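Local coordinates for protein Pcdhgb2 (Mus musculus, PDB 5SZR), which probably acts as a calcium-dependent cell-adhesion protein that may take part in establishing and maintaining specific neuronal connections in the brain, at residues A[104-109]-A[135-140]; A[123-128]-A[170-175]; A[213-218]-A[235-240]; A[320-325]-A[415-420]. All coordinates share one frame; numbering follows the deposited sequence.

Contact 1: A[104-109]-A[135-140]. With CA (calcium ion), chain L; CA (calcium ion), chain K; CA (calcium ion), chain J.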
loop_
_atom_site.group_PDB
_atom_site.type_symbol
_atom_site.label_atom_id
_atom_site.label_comp_id
_atom_site.label_asym_id
_atom_site.label_seq_id
_atom_site.Cartn_x
_atom_site.Cartn_y
_atom_site.Cartn_z
ATOM N N ASN A 104 15.639 3.179 -48.895
ATOM C CA ASN A 104 15.236 3.274 -47.495
ATOM C C ASN A 104 16.488 3.171 -46.634
ATOM O O ASN A 104 16.879 2.090 -46.193
ATOM C CB ASN A 104 14.227 2.184 -47.160
ATOM C CG ASN A 104 13.602 2.364 -45.794
ATOM O OD1 ASN A 104 13.764 3.400 -45.151
ATOM N ND2 ASN A 104 12.870 1.351 -45.346
ATOM N N ASP A 105 17.135 4.314 -46.393
ATOM C CA ASP A 105 18.333 4.346 -45.564
ATOM C C ASP A 105 18.242 5.353 -44.421
ATOM O O ASP A 105 19.261 5.635 -43.783
ATOM C CB ASP A 105 19.579 4.626 -46.417
ATOM C CG ASP A 105 19.505 5.949 -47.162
ATOM O OD1 ASP A 105 18.400 6.513 -47.289
ATOM O OD2 ASP A 105 20.558 6.421 -47.636
ATOM N N CYS A 106 17.055 5.890 -44.136
ATOM C CA CYS A 106 16.854 6.824 -43.033
ATOM C C CYS A 106 15.850 6.225 -42.058
ATOM O O CYS A 106 14.719 5.906 -42.443
ATOM C CB CYS A 106 16.371 8.186 -43.537
ATOM S SG CYS A 106 17.640 9.146 -44.407
ATOM N N VAL A 107 16.265 6.084 -40.804
ATOM C CA VAL A 107 15.425 5.474 -39.767
ATOM C C VAL A 107 14.318 6.447 -39.377
ATOM O O VAL A 107 14.545 7.671 -39.389
ATOM C CB VAL A 107 16.285 5.094 -38.555
ATOM C CG1 VAL A 107 15.442 4.546 -37.412
ATOM C CG2 VAL A 107 17.350 4.083 -38.966
ATOM N N PRO A 108 13.109 5.975 -39.066
ATOM C CA PRO A 108 12.101 6.868 -38.478
ATOM C C PRO A 108 12.517 7.304 -37.081
ATOM O O PRO A 108 13.122 6.539 -36.328
ATOM C CB PRO A 108 10.833 6.006 -38.429
ATOM C CG PRO A 108 11.098 4.848 -39.331
ATOM C CD PRO A 108 12.574 4.627 -39.326
ATOM N N GLU A 109 12.191 8.546 -36.732
ATOM C CA GLU A 109 12.422 9.038 -35.383
ATOM C C GLU A 109 11.102 9.452 -34.747
ATOM O O GLU A 109 10.175 9.900 -35.432
ATOM C CB GLU A 109 13.420 10.207 -35.358
ATOM C CG GLU A 109 13.000 11.457 -36.108
ATOM C CD GLU A 109 13.945 12.621 -35.846
ATOM O OE1 GLU A 109 14.303 12.838 -34.665
ATOM O OE2 GLU A 109 14.344 13.307 -36.816
ATOM N N ARG A 135 9.110 11.757 -37.744
ATOM C CA ARG A 135 9.812 12.249 -38.917
ATOM C C ARG A 135 10.480 11.083 -39.631
ATOM O O ARG A 135 10.795 10.059 -39.016
ATOM C CB ARG A 135 10.859 13.309 -38.542
ATOM C CG ARG A 135 10.278 14.686 -38.252
ATOM C CD ARG A 135 11.357 15.762 -38.288
ATOM N NE ARG A 135 12.269 15.665 -37.152
ATOM C CZ ARG A 135 12.138 16.368 -36.031
ATOM N NH1 ARG A 135 13.010 16.214 -35.042
ATOM N NH2 ARG A 135 11.133 17.225 -35.897
ATOM N N ASP A 136 10.680 11.237 -40.938
ATOM C CA ASP A 136 11.427 10.253 -41.721
ATOM C C ASP A 136 11.988 10.956 -42.945
ATOM O O ASP A 136 11.224 11.457 -43.776
ATOM C CB ASP A 136 10.544 9.074 -42.126
ATOM C CG ASP A 136 11.348 7.881 -42.628
ATOM O OD1 ASP A 136 12.158 8.045 -43.570
ATOM O OD2 ASP A 136 11.173 6.774 -42.072
ATOM N N ARG A 137 13.316 10.989 -43.057
ATOM C CA ARG A 137 13.973 11.789 -44.080
ATOM C C ARG A 137 13.815 11.213 -45.481
ATOM O O ARG A 137 14.111 11.917 -46.451
ATOM C CB ARG A 137 15.457 11.943 -43.739
ATOM C CG ARG A 137 15.719 12.591 -42.378
ATOM C CD ARG A 137 17.191 12.912 -42.218
ATOM N NE ARG A 137 17.699 13.598 -43.407
ATOM C CZ ARG A 137 18.987 13.751 -43.699
ATOM N NH1 ARG A 137 19.344 14.386 -44.809
ATOM N NH2 ARG A 137 19.919 13.266 -42.888
ATOM N N ASP A 138 13.357 9.968 -45.612
ATOM C CA ASP A 138 13.154 9.347 -46.910
ATOM C C ASP A 138 11.870 9.858 -47.560
ATOM O O ASP A 138 11.051 10.543 -46.937
ATOM C CB ASP A 138 13.108 7.824 -46.780
ATOM C CG ASP A 138 14.447 7.231 -46.390
ATOM O OD1 ASP A 138 15.482 7.810 -46.775
ATOM O OD2 ASP A 138 14.465 6.189 -45.697
ATOM N N SER A 139 11.703 9.511 -48.836
ATOM C CA SER A 139 10.539 9.881 -49.626
ATOM C C SER A 139 9.610 8.686 -49.806
ATOM O O SER A 139 9.998 7.531 -49.613
ATOM C CB SER A 139 10.951 10.412 -51.007
ATOM O OG SER A 139 11.733 11.588 -50.902
ATOM N N GLY A 140 8.372 8.989 -50.193
ATOM C CA GLY A 140 7.414 7.957 -50.554
ATOM C C GLY A 140 7.163 6.975 -49.427
ATOM O O GLY A 140 7.047 7.347 -48.254
HETATM CA CA CA L . 12.823 5.372 -43.906
HETATM CA CA CA K . 16.939 7.695 -48.782
HETATM CA CA CA J . 20.465 8.714 -48.153
HETATM O O HOH W 1 20.825 9.650 -45.601
HETATM O O HOH W 2 22.689 8.053 -48.095
#
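The calcium-binding linker between two successive cadherin domains is built here by Asn104, Asp105 and Cys106 meeting Asp136 and Asp138 around shared metal ions. One calcium ion takes Asn104 OD1 and Cys106 O from the linker and, from the facing loop, both carboxylate oxygens of Asp136 and Asp138 OD2; the bond to Asn104 OD1 is 2.5 Å. Asn142 O and Asp189 complete this site. Asp138 straddles two ions, its OD1 binding a second calcium at 2.5 Å, and Asp105 OD1 reaches that same ion while Asp105 OD2 binds a third. Shared coordination accounts for the 2.9 Å between Asn104 OD1 and Asp138 OD2, whose amide and carboxylate planes stand nearly perpendicular. Asp138 OD2 also accepts Cys106 N at 3.0 Å, on its syn side, and Asp136 OD1 closes an Asx turn with Asp138 N. Beyond the metals the backbones meet in one antiparallel hydrogen-bonded pair, where Glu109 N donates to Arg135 O at 3.1 Å. There Arg135 NE forms a salt bridge with Glu109 OE2 at 3.2 Å, coming from above the carboxylate plane although OE2 lies in the guanidinium plane. An alanine in place of Glu109 would probably leave the Arg135 guanidinium without this mate and freer to turn. The carboxylates gathered here would be expected to repel one another without calcium, consistent with a linker whose shape depends on the ion.

Contact 2: A[123-128]-A[170-175]. With CA (calcium ion), chain M.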
loop_
_atom_site.group_PDB
_atom_site.type_symbol
_atom_site.label_atom_id
_atom_site.label_comp_id
_atom_site.label_asym_id
_atom_site.label_seq_id
_atom_site.Cartn_x
_atom_site.Cartn_y
_atom_site.Cartn_z
ATOM N N SER A 123 -7.009 10.113 -13.103
ATOM C CA SER A 123 -7.190 10.684 -14.429
ATOM C C SER A 123 -8.356 10.004 -15.143
ATOM O O SER A 123 -8.436 8.769 -15.150
ATOM C CB SER A 123 -5.913 10.534 -15.257
ATOM O OG SER A 123 -4.925 11.463 -14.847
ATOM N N PRO A 124 -9.269 10.764 -15.740
ATOM C CA PRO A 124 -10.376 10.146 -16.475
ATOM C C PRO A 124 -9.875 9.352 -17.674
ATOM O O PRO A 124 -8.755 9.536 -18.162
ATOM C CB PRO A 124 -11.223 11.343 -16.930
ATOM C CG PRO A 124 -10.680 12.535 -16.215
ATOM C CD PRO A 124 -9.269 12.231 -15.853
ATOM N N LEU A 125 -10.736 8.454 -18.147
ATOM C CA LEU A 125 -10.500 7.779 -19.415
ATOM C C LEU A 125 -10.324 8.800 -20.531
ATOM O O LEU A 125 -11.086 9.765 -20.635
ATOM C CB LEU A 125 -11.665 6.845 -19.735
ATOM C CG LEU A 125 -11.872 5.742 -18.701
ATOM C CD1 LEU A 125 -12.955 4.769 -19.141
ATOM C CD2 LEU A 125 -10.560 5.026 -18.482
ATOM N N GLY A 126 -9.311 8.590 -21.359
ATOM C CA GLY A 126 -9.033 9.500 -22.447
ATOM C C GLY A 126 -8.145 10.672 -22.099
ATOM O O GLY A 126 -8.059 11.616 -22.895
ATOM N N THR A 127 -7.487 10.646 -20.945
ATOM C CA THR A 127 -6.562 11.712 -20.587
ATOM C C THR A 127 -5.335 11.661 -21.488
ATOM O O THR A 127 -4.790 10.586 -21.759
ATOM C CB THR A 127 -6.149 11.587 -19.118
ATOM O OG1 THR A 127 -7.318 11.612 -18.288
ATOM C CG2 THR A 127 -5.232 12.735 -18.715
ATOM N N VAL A 128 -4.907 12.829 -21.959
ATOM C CA VAL A 128 -3.809 12.921 -22.918
ATOM C C VAL A 128 -2.492 12.879 -22.152
ATOM O O VAL A 128 -2.145 13.825 -21.441
ATOM C CB VAL A 128 -3.914 14.188 -23.768
ATOM C CG1 VAL A 128 -2.731 14.278 -24.722
ATOM C CG2 VAL A 128 -5.226 14.194 -24.529
ATOM N N ASP A 170 -6.997 4.475 -21.644
ATOM C CA ASP A 170 -8.303 3.866 -21.862
ATOM C C ASP A 170 -8.655 2.921 -20.719
ATOM O O ASP A 170 -9.453 1.996 -20.900
ATOM C CB ASP A 170 -8.355 3.131 -23.205
ATOM C CG ASP A 170 -7.513 1.877 -23.211
ATOM O OD1 ASP A 170 -7.910 0.893 -23.872
ATOM O OD2 ASP A 170 -6.455 1.876 -22.547
ATOM N N ARG A 171 -8.069 3.145 -19.545
ATOM C CA ARG A 171 -8.233 2.277 -18.391
ATOM C C ARG A 171 -8.031 3.120 -17.141
ATOM O O ARG A 171 -7.165 3.998 -17.116
ATOM C CB ARG A 171 -7.233 1.116 -18.439
ATOM C CG ARG A 171 -7.369 0.092 -17.332
ATOM C CD ARG A 171 -6.308 -0.994 -17.474
ATOM N NE ARG A 171 -6.393 -1.678 -18.762
ATOM C CZ ARG A 171 -5.536 -2.607 -19.177
ATOM N NH1 ARG A 171 -4.519 -2.966 -18.407
ATOM N NH2 ARG A 171 -5.697 -3.175 -20.363
ATOM N N THR A 172 -8.849 2.872 -16.120
ATOM C CA THR A 172 -8.677 3.563 -14.849
ATOM C C THR A 172 -7.362 3.149 -14.202
ATOM O O THR A 172 -7.001 1.969 -14.191
ATOM C CB THR A 172 -9.835 3.256 -13.901
ATOM O OG1 THR A 172 -10.118 1.854 -13.944
ATOM C CG2 THR A 172 -11.079 4.036 -14.295
ATOM N N LEU A 173 -6.649 4.129 -13.659
ATOM C CA LEU A 173 -5.355 3.885 -13.047
ATOM C C LEU A 173 -5.512 3.639 -11.550
ATOM O O LEU A 173 -6.569 3.875 -10.958
ATOM C CB LEU A 173 -4.421 5.060 -13.316
ATOM C CG LEU A 173 -4.198 5.325 -14.815
ATOM C CD1 LEU A 173 -3.681 6.732 -15.058
ATOM C CD2 LEU A 173 -3.247 4.295 -15.404
ATOM N N ASP A 174 -4.436 3.143 -10.934
ATOM C CA ASP A 174 -4.448 2.867 -9.498
ATOM C C ASP A 174 -2.995 2.820 -9.031
ATOM O O ASP A 174 -2.296 1.836 -9.288
ATOM C CB ASP A 174 -5.178 1.569 -9.189
ATOM C CG ASP A 174 -5.208 1.255 -7.700
ATOM O OD1 ASP A 174 -4.901 2.151 -6.887
ATOM O OD2 ASP A 174 -5.544 0.107 -7.341
ATOM N N ARG A 175 -2.564 3.878 -8.337
ATOM C CA ARG A 175 -1.188 3.939 -7.853
ATOM C C ARG A 175 -0.890 2.791 -6.899
ATOM O O ARG A 175 0.219 2.241 -6.906
ATOM C CB ARG A 175 -0.926 5.275 -7.161
ATOM C CG ARG A 175 0.539 5.506 -6.836
ATOM C CD ARG A 175 0.715 6.509 -5.719
ATOM N NE ARG A 175 0.265 5.973 -4.437
ATOM C CZ ARG A 175 1.022 5.227 -3.637
ATOM N NH1 ARG A 175 2.263 4.930 -3.988
ATOM N NH2 ARG A 175 0.538 4.779 -2.485
HETATM CA CA CA M . -5.834 4.055 -5.894
HETATM O O HOH W 3 -7.830 6.737 -17.310
HETATM O O HOH W 4 -7.329 3.548 -7.693
HETATM O O HOH W 5 -7.039 2.418 -4.421
#
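Leu125 reaches across to Asp170, Arg171 and Thr172 from the first corner of a type II turn that spans Pro124 to Thr127. From CB the chain leaves with CG anti to the carbonyl carbon (chi1 -61°), and beyond CG the CD2 branch does the touching. This methyl lies 3.3 Å from Arg171 N and 3.6 Å from Asp170 C, so it rests on backbone rather than on side chains. It also comes within 3.6 Å of Thr172 N, with Thr172 CG2 as a looser apolar neighbour. No direct hydrogen bond joins the loops. Instead one water is hydrogen-bonded to Ser123 O at 3.0 Å and to Arg171 O at 2.8 Å; further acceptors lie near, so its protons are probably shared among them. The turn is held by Thr127 N bonding to Pro124 O at 3.3 Å. At the far end, Asp174 OD1 binds a calcium ion together with Glu121, Glu176 and Asp210. Both loops cross from one sheet of the cadherin domain to the other: residues 123-128 join strand 119-120 to strand 128-135, and residues 170-175 join strand 164-169 to strand 180-189. Thr169, at the end of strand 164-169, hydrogen-bonds to the turn, while Leu173 packs on Ile205 of strand 196-206.

Contact 3: A[213-218]-A[235-240]. With MAN (alpha-D-mannopyranose), chain Y; MAN (alpha-D-mannopyranose), chain T.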
loop_
_atom_site.group_PDB
_atom_site.type_symbol
_atom_site.label_atom_id
_atom_site.label_comp_id
_atom_site.label_asym_id
_atom_site.label_seq_id
_atom_site.Cartn_x
_atom_site.Cartn_y
_atom_site.Cartn_z
ATOM N N PRO A 213 -8.624 4.671 5.998
ATOM C CA PRO A 213 -7.926 3.832 6.978
ATOM C C PRO A 213 -8.769 2.628 7.367
ATOM O O PRO A 213 -10.001 2.676 7.359
ATOM C CB PRO A 213 -7.702 4.775 8.168
ATOM C CG PRO A 213 -8.577 5.969 7.908
ATOM C CD PRO A 213 -8.711 6.073 6.429
ATOM N N VAL A 214 -8.090 1.528 7.678
ATOM C CA VAL A 214 -8.735 0.276 8.058
ATOM C C VAL A 214 -8.072 -0.237 9.327
ATOM O O VAL A 214 -6.848 -0.399 9.367
ATOM C CB VAL A 214 -8.638 -0.780 6.941
ATOM C CG1 VAL A 214 -9.191 -2.109 7.429
ATOM C CG2 VAL A 214 -9.381 -0.309 5.704
ATOM N N PHE A 215 -8.877 -0.495 10.358
ATOM C CA PHE A 215 -8.338 -0.976 11.623
ATOM C C PHE A 215 -7.861 -2.416 11.492
ATOM O O PHE A 215 -8.433 -3.223 10.755
ATOM C CB PHE A 215 -9.382 -0.873 12.736
ATOM C CG PHE A 215 -9.516 0.507 13.317
ATOM C CD1 PHE A 215 -10.528 1.356 12.901
ATOM C CD2 PHE A 215 -8.626 0.955 14.280
ATOM C CE1 PHE A 215 -10.652 2.629 13.442
ATOM C CE2 PHE A 215 -8.740 2.221 14.817
ATOM C CZ PHE A 215 -9.756 3.059 14.402
ATOM N N HIS A 216 -6.794 -2.732 12.230
ATOM C CA HIS A 216 -6.189 -4.058 12.155
ATOM C C HIS A 216 -7.126 -5.142 12.685
ATOM O O HIS A 216 -7.016 -6.306 12.280
ATOM C CB HIS A 216 -4.864 -4.049 12.922
ATOM C CG HIS A 216 -4.043 -5.288 12.747
ATOM N ND1 HIS A 216 -3.085 -5.414 11.764
ATOM C CD2 HIS A 216 -4.020 -6.449 13.445
ATOM C CE1 HIS A 216 -2.517 -6.602 11.855
ATOM N NE2 HIS A 216 -3.066 -7.250 12.866
ATOM N N GLN A 217 -8.056 -4.783 13.576
ATOM C CA GLN A 217 -9.086 -5.694 14.062
ATOM C C GLN A 217 -10.471 -5.122 13.782
ATOM O O GLN A 217 -10.659 -3.904 13.724
ATOM C CB GLN A 217 -8.947 -5.959 15.570
ATOM C CG GLN A 217 -7.577 -6.446 15.988
ATOM C CD GLN A 217 -7.477 -6.714 17.473
ATOM O OE1 GLN A 217 -8.482 -6.702 18.192
ATOM N NE2 GLN A 217 -6.261 -6.968 17.945
ATOM N N ALA A 218 -11.448 -6.020 13.627
ATOM C CA ALA A 218 -12.826 -5.597 13.393
ATOM C C ALA A 218 -13.442 -4.960 14.635
ATOM O O ALA A 218 -14.330 -4.106 14.520
ATOM C CB ALA A 218 -13.666 -6.789 12.942
ATOM N N ALA A 235 -4.611 -0.561 26.054
ATOM C CA ALA A 235 -4.715 -1.159 24.725
ATOM C C ALA A 235 -4.120 -0.196 23.706
ATOM O O ALA A 235 -3.861 0.974 24.004
ATOM C CB ALA A 235 -6.164 -1.495 24.360
ATOM N N GLN A 236 -3.918 -0.702 22.489
ATOM C CA GLN A 236 -3.407 0.111 21.387
ATOM C C GLN A 236 -4.121 -0.284 20.103
ATOM O O GLN A 236 -3.929 -1.397 19.603
ATOM C CB GLN A 236 -1.896 -0.049 21.228
ATOM C CG GLN A 236 -1.311 0.847 20.150
ATOM C CD GLN A 236 0.206 0.865 20.159
ATOM O OE1 GLN A 236 0.849 0.026 20.798
ATOM N NE2 GLN A 236 0.787 1.829 19.451
ATOM N N VAL A 237 -4.935 0.625 19.574
ATOM C CA VAL A 237 -5.565 0.425 18.276
ATOM C C VAL A 237 -4.585 0.831 17.184
ATOM O O VAL A 237 -3.706 1.674 17.390
ATOM C CB VAL A 237 -6.884 1.218 18.174
ATOM C CG1 VAL A 237 -7.857 0.779 19.258
ATOM C CG2 VAL A 237 -6.618 2.716 18.256
ATOM N N SER A 238 -4.726 0.212 16.013
ATOM C CA SER A 238 -3.872 0.515 14.872
ATOM C C SER A 238 -4.682 0.353 13.596
ATOM O O SER A 238 -5.396 -0.642 13.434
ATOM C CB SER A 238 -2.635 -0.393 14.836
ATOM O OG SER A 238 -1.806 -0.090 13.725
ATOM N N ALA A 239 -4.576 1.334 12.704
ATOM C CA ALA A 239 -5.186 1.266 11.386
ATOM C C ALA A 239 -4.126 1.524 10.324
ATOM O O ALA A 239 -3.131 2.213 10.570
ATOM C CB ALA A 239 -6.336 2.270 11.238
ATOM N N SER A 240 -4.342 0.954 9.142
ATOM C CA SER A 240 -3.429 1.100 8.018
ATOM C C SER A 240 -4.099 1.884 6.896
ATOM O O SER A 240 -5.326 1.962 6.806
ATOM C CB SER A 240 -2.969 -0.267 7.503
ATOM O OG SER A 240 -4.080 -1.065 7.134
HETATM C C1 MAN Y . -0.668 -0.981 13.694
HETATM C C2 MAN Y . 0.430 0.086 13.575
HETATM C C3 MAN Y . 0.305 0.823 12.240
HETATM C C4 MAN Y . 0.214 -0.149 11.055
HETATM C C5 MAN Y . -0.860 -1.226 11.288
HETATM C C6 MAN Y . -0.809 -2.316 10.228
HETATM O O2 MAN Y . 1.738 -0.504 13.559
HETATM O O3 MAN Y . 1.393 1.722 12.031
HETATM O O4 MAN Y . -0.123 0.581 9.887
HETATM O O5 MAN Y . -0.676 -1.858 12.584
HETATM O O6 MAN Y . -1.957 -3.145 10.370
HETATM C C1 MAN T . 0.401 1.104 26.378
HETATM C C2 MAN T . -0.091 0.362 25.125
HETATM C C3 MAN T . -0.706 -0.976 25.525
HETATM C C4 MAN T . 0.250 -1.789 26.421
HETATM C C5 MAN T . 0.703 -0.950 27.619
HETATM C C6 MAN T . 1.769 -1.618 28.463
HETATM O O2 MAN T . 0.996 0.051 24.244
HETATM O O3 MAN T . -1.086 -1.738 24.379
HETATM O O4 MAN T . -0.414 -2.941 26.906
HETATM O O5 MAN T . 1.250 0.318 27.165
HETATM O O6 MAN T . 2.149 -0.690 29.483
#
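Ser238 O receives His216 N at 2.8 Å, the N-H arriving nearly along the C=O axis, and Phe215 CA adds a weaker CA-H...O contact to the same oxygen. The pairing continues with Val214 N bonded to Ser240 O at 2.9 Å and Ser240 N returning to Val214 O, an antiparallel ladder in which Phe215 and Ala239 form the non-hydrogen-bonded pair. There Ala239 CB stands over one face of the Phe215 ring, 4.2 Å from its centroid, in a CH-pi contact offset toward the rim. Farther along the ring, Phe215 CE2 meets Val237 CB at 4.0 Å. An alanine in place of Phe215 would probably open a gap beside Val237 and Ala239 and deprive the latter of its CH-pi partner. Away from this apolar side, Ser238 OG carries a covalently attached mannose. His216 swings its CG anti to the backbone N (chi1 -171°), and its ring edge then meets the sugar, with ND1 hydrogen-bonded to O6 of that mannose at 2.9 Å. Short strand 214-215 thus lies at the margin of an antiparallel sheet beside strand 232-240, its Phe215 turned inward onto Ala297 of strand 290-299, Tyr252 of strand 250-257 and Val309 of strand 306-316 in the facing sheet.

Contact 4: A[320-325]-A[415-420]. With CA (calcium ion), chain Q; CA (calcium ion), chain P; CA (calcium ion), chain R; MAN (alpha-D-mannopyranose), chain V.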
loop_
_atom_site.group_PDB
_atom_site.type_symbol
_atom_site.label_atom_id
_atom_site.label_comp_id
_atom_site.label_asym_id
_atom_site.label_seq_id
_atom_site.Cartn_x
_atom_site.Cartn_y
_atom_site.Cartn_z
ATOM N N ASP A 320 -10.279 -7.079 46.579
ATOM C CA ASP A 320 -10.036 -5.893 47.390
ATOM C C ASP A 320 -11.106 -5.676 48.458
ATOM O O ASP A 320 -11.171 -4.593 49.049
ATOM C CB ASP A 320 -9.903 -4.652 46.496
ATOM C CG ASP A 320 -11.060 -4.487 45.525
ATOM O OD1 ASP A 320 -11.843 -5.438 45.340
ATOM O OD2 ASP A 320 -11.174 -3.395 44.926
ATOM N N ASN A 321 -11.935 -6.681 48.729
ATOM C CA ASN A 321 -12.924 -6.612 49.798
ATOM C C ASN A 321 -12.806 -7.865 50.651
ATOM O O ASN A 321 -12.888 -8.981 50.129
ATOM C CB ASN A 321 -14.343 -6.479 49.244
ATOM C CG ASN A 321 -14.584 -5.137 48.594
ATOM O OD1 ASN A 321 -14.971 -4.172 49.257
ATOM N ND2 ASN A 321 -14.362 -5.066 47.287
ATOM N N ALA A 322 -12.609 -7.678 51.953
ATOM C CA ALA A 322 -12.624 -8.798 52.874
ATOM C C ALA A 322 -14.062 -9.141 53.249
ATOM O O ALA A 322 -14.917 -8.253 53.327
ATOM C CB ALA A 322 -11.832 -8.474 54.132
ATOM N N PRO A 323 -14.359 -10.420 53.472
ATOM C CA PRO A 323 -15.696 -10.780 53.955
ATOM C C PRO A 323 -15.976 -10.127 55.299
ATOM O O PRO A 323 -15.063 -9.837 56.078
ATOM C CB PRO A 323 -15.645 -12.309 54.066
ATOM C CG PRO A 323 -14.200 -12.667 54.039
ATOM C CD PRO A 323 -13.496 -11.597 53.268
ATOM N N ARG A 324 -17.255 -9.865 55.556
ATOM C CA ARG A 324 -17.679 -9.271 56.814
ATOM C C ARG A 324 -18.851 -10.051 57.389
ATOM O O ARG A 324 -19.741 -10.493 56.654
ATOM C CB ARG A 324 -18.051 -7.789 56.640
ATOM C CG ARG A 324 -18.816 -7.469 55.379
ATOM C CD ARG A 324 -18.710 -5.988 55.046
ATOM N NE ARG A 324 -19.426 -5.151 56.006
ATOM C CZ ARG A 324 -20.691 -4.769 55.858
ATOM N NH1 ARG A 324 -21.269 -4.006 56.777
ATOM N NH2 ARG A 324 -21.378 -5.154 54.789
ATOM N N VAL A 325 -18.835 -10.226 58.707
ATOM C CA VAL A 325 -19.866 -10.993 59.397
ATOM C C VAL A 325 -21.057 -10.086 59.671
ATOM O O VAL A 325 -20.904 -8.986 60.213
ATOM C CB VAL A 325 -19.311 -11.594 60.698
ATOM C CG1 VAL A 325 -20.381 -12.412 61.403
ATOM C CG2 VAL A 325 -18.079 -12.443 60.408
ATOM N N PRO A 415 -4.139 -13.686 47.704
ATOM C CA PRO A 415 -4.314 -14.424 48.963
ATOM C C PRO A 415 -5.716 -14.253 49.554
ATOM O O PRO A 415 -6.397 -13.277 49.231
ATOM C CB PRO A 415 -3.251 -13.806 49.874
ATOM C CG PRO A 415 -3.112 -12.404 49.373
ATOM C CD PRO A 415 -3.362 -12.447 47.889
ATOM N N PRO A 416 -6.149 -15.210 50.377
ATOM C CA PRO A 416 -7.514 -15.164 50.928
ATOM C C PRO A 416 -7.654 -14.132 52.040
ATOM O O PRO A 416 -6.880 -14.129 53.001
ATOM C CB PRO A 416 -7.729 -16.584 51.470
ATOM C CG PRO A 416 -6.673 -17.422 50.814
ATOM C CD PRO A 416 -5.507 -16.517 50.586
ATOM N N LEU A 417 -8.661 -13.270 51.917
ATOM C CA LEU A 417 -9.069 -12.400 53.011
ATOM C C LEU A 417 -10.114 -13.105 53.872
ATOM O O LEU A 417 -10.837 -13.990 53.404
ATOM C CB LEU A 417 -9.629 -11.078 52.481
ATOM C CG LEU A 417 -8.732 -10.279 51.532
ATOM C CD1 LEU A 417 -9.468 -9.056 51.001
ATOM C CD2 LEU A 417 -7.437 -9.873 52.213
ATOM N N SER A 418 -10.192 -12.705 55.143
ATOM C CA SER A 418 -11.056 -13.413 56.076
ATOM C C SER A 418 -11.593 -12.472 57.145
ATOM O O SER A 418 -11.097 -11.359 57.340
ATOM C CB SER A 418 -10.317 -14.571 56.748
ATOM O OG SER A 418 -9.341 -14.068 57.643
ATOM N N ALA A 419 -12.629 -12.947 57.830
ATOM C CA ALA A 419 -13.136 -12.353 59.055
ATOM C C ALA A 419 -13.282 -13.459 60.092
ATOM O O ALA A 419 -13.423 -14.635 59.744
ATOM C CB ALA A 419 -14.480 -11.643 58.838
ATOM N N THR A 420 -13.236 -13.079 61.367
ATOM C CA THR A 420 -13.280 -14.040 62.458
ATOM C C THR A 420 -14.376 -13.665 63.446
ATOM O O THR A 420 -14.809 -12.513 63.520
ATOM C CB THR A 420 -11.930 -14.128 63.183
ATOM O OG1 THR A 420 -11.531 -12.822 63.614
ATOM C CG2 THR A 420 -10.866 -14.699 62.260
HETATM CA CA CA Q . -13.378 -6.427 43.790
HETATM CA CA CA P . -13.153 -2.499 44.087
HETATM CA CA CA R . -13.364 -10.910 48.774
HETATM C C1 MAN V . -11.512 -12.771 65.057
HETATM C C2 MAN V . -11.628 -11.256 65.286
HETATM C C3 MAN V . -10.344 -10.560 64.830
HETATM C C4 MAN V . -9.113 -11.212 65.469
HETATM C C5 MAN V . -9.098 -12.717 65.166
HETATM C C6 MAN V . -7.970 -13.439 65.869
HETATM O O2 MAN V . -11.751 -10.956 66.679
HETATM O O3 MAN V . -10.365 -9.170 65.128
HETATM O O4 MAN V . -7.937 -10.623 64.943
HETATM O O5 MAN V . -10.337 -13.312 65.615
HETATM O O6 MAN V . -8.054 -13.127 67.260
HETATM O O HOH W 6 -14.115 -2.013 46.445
HETATM O O HOH W 7 -11.959 -0.425 43.914
#
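The flat peptide between Asn321 and Ala322 has a leucine branch over one face: Leu417 CD1 lies 3.5 Å from Asn321 O and 3.6 Å from Ala322 N. That reach follows from Leu417 CG standing anti to its own carbonyl carbon (chi1 -55°), while lower down Leu417 CB touches Ala322 CB. Asn321 O is also a calcium ligand at 2.4 Å, so a methyl group packs directly beside a metal-bound carbonyl. The pyrrolidine of Pro323, the one side-chain ring that touches across this contact, meets Leu417 and Ser418 through two of its carbons. Pro323 CD comes to 3.6 Å from Leu417 O, and Pro323 CG rests 3.8 Å from Ser418 CA. Next along, Ala419 CB fits against Pro323 O at 3.3 Å and Val325 CG2 at 4.0 Å. The segments run roughly alongside each other, 21° apart, joined by apolar contact and without a direct hydrogen bond. Ser418 and Thr420 point away and carry O-linked mannose. In the linker itself, Asp320 shares its two carboxylate oxygens between two further calcium ions. Such a calcium-bound linker running into strand 324-327, with strand 418-428 starting beside it in the facing sheet, is characteristic of the entry to a cadherin beta-sandwich.

How the contacts relate
The four contacts are spaced along a rod of cadherin domains 3 to 6; contacts 1 and 2 interleave along the chain, and contacts 3 and 4 follow in series. Contacts 1 and 2 fall in the same domain, with centres about 33 Å apart; contact 1 lies at the domain's calcium-bound entry and contact 2 toward its other end. Contact 3, in the next domain, is about 32 Å from contact 2 between centres, and contact 4 opens the last domain, its centre about 42 Å from that of contact 3. Contacts 1 and 4, about 103 Å apart between centres, sit at equivalent linkers on opposite sides of the chain's centre. No two contacts touch; together they sample successive domains and the calcium-bound linkers that join them in an elongated ectodomain.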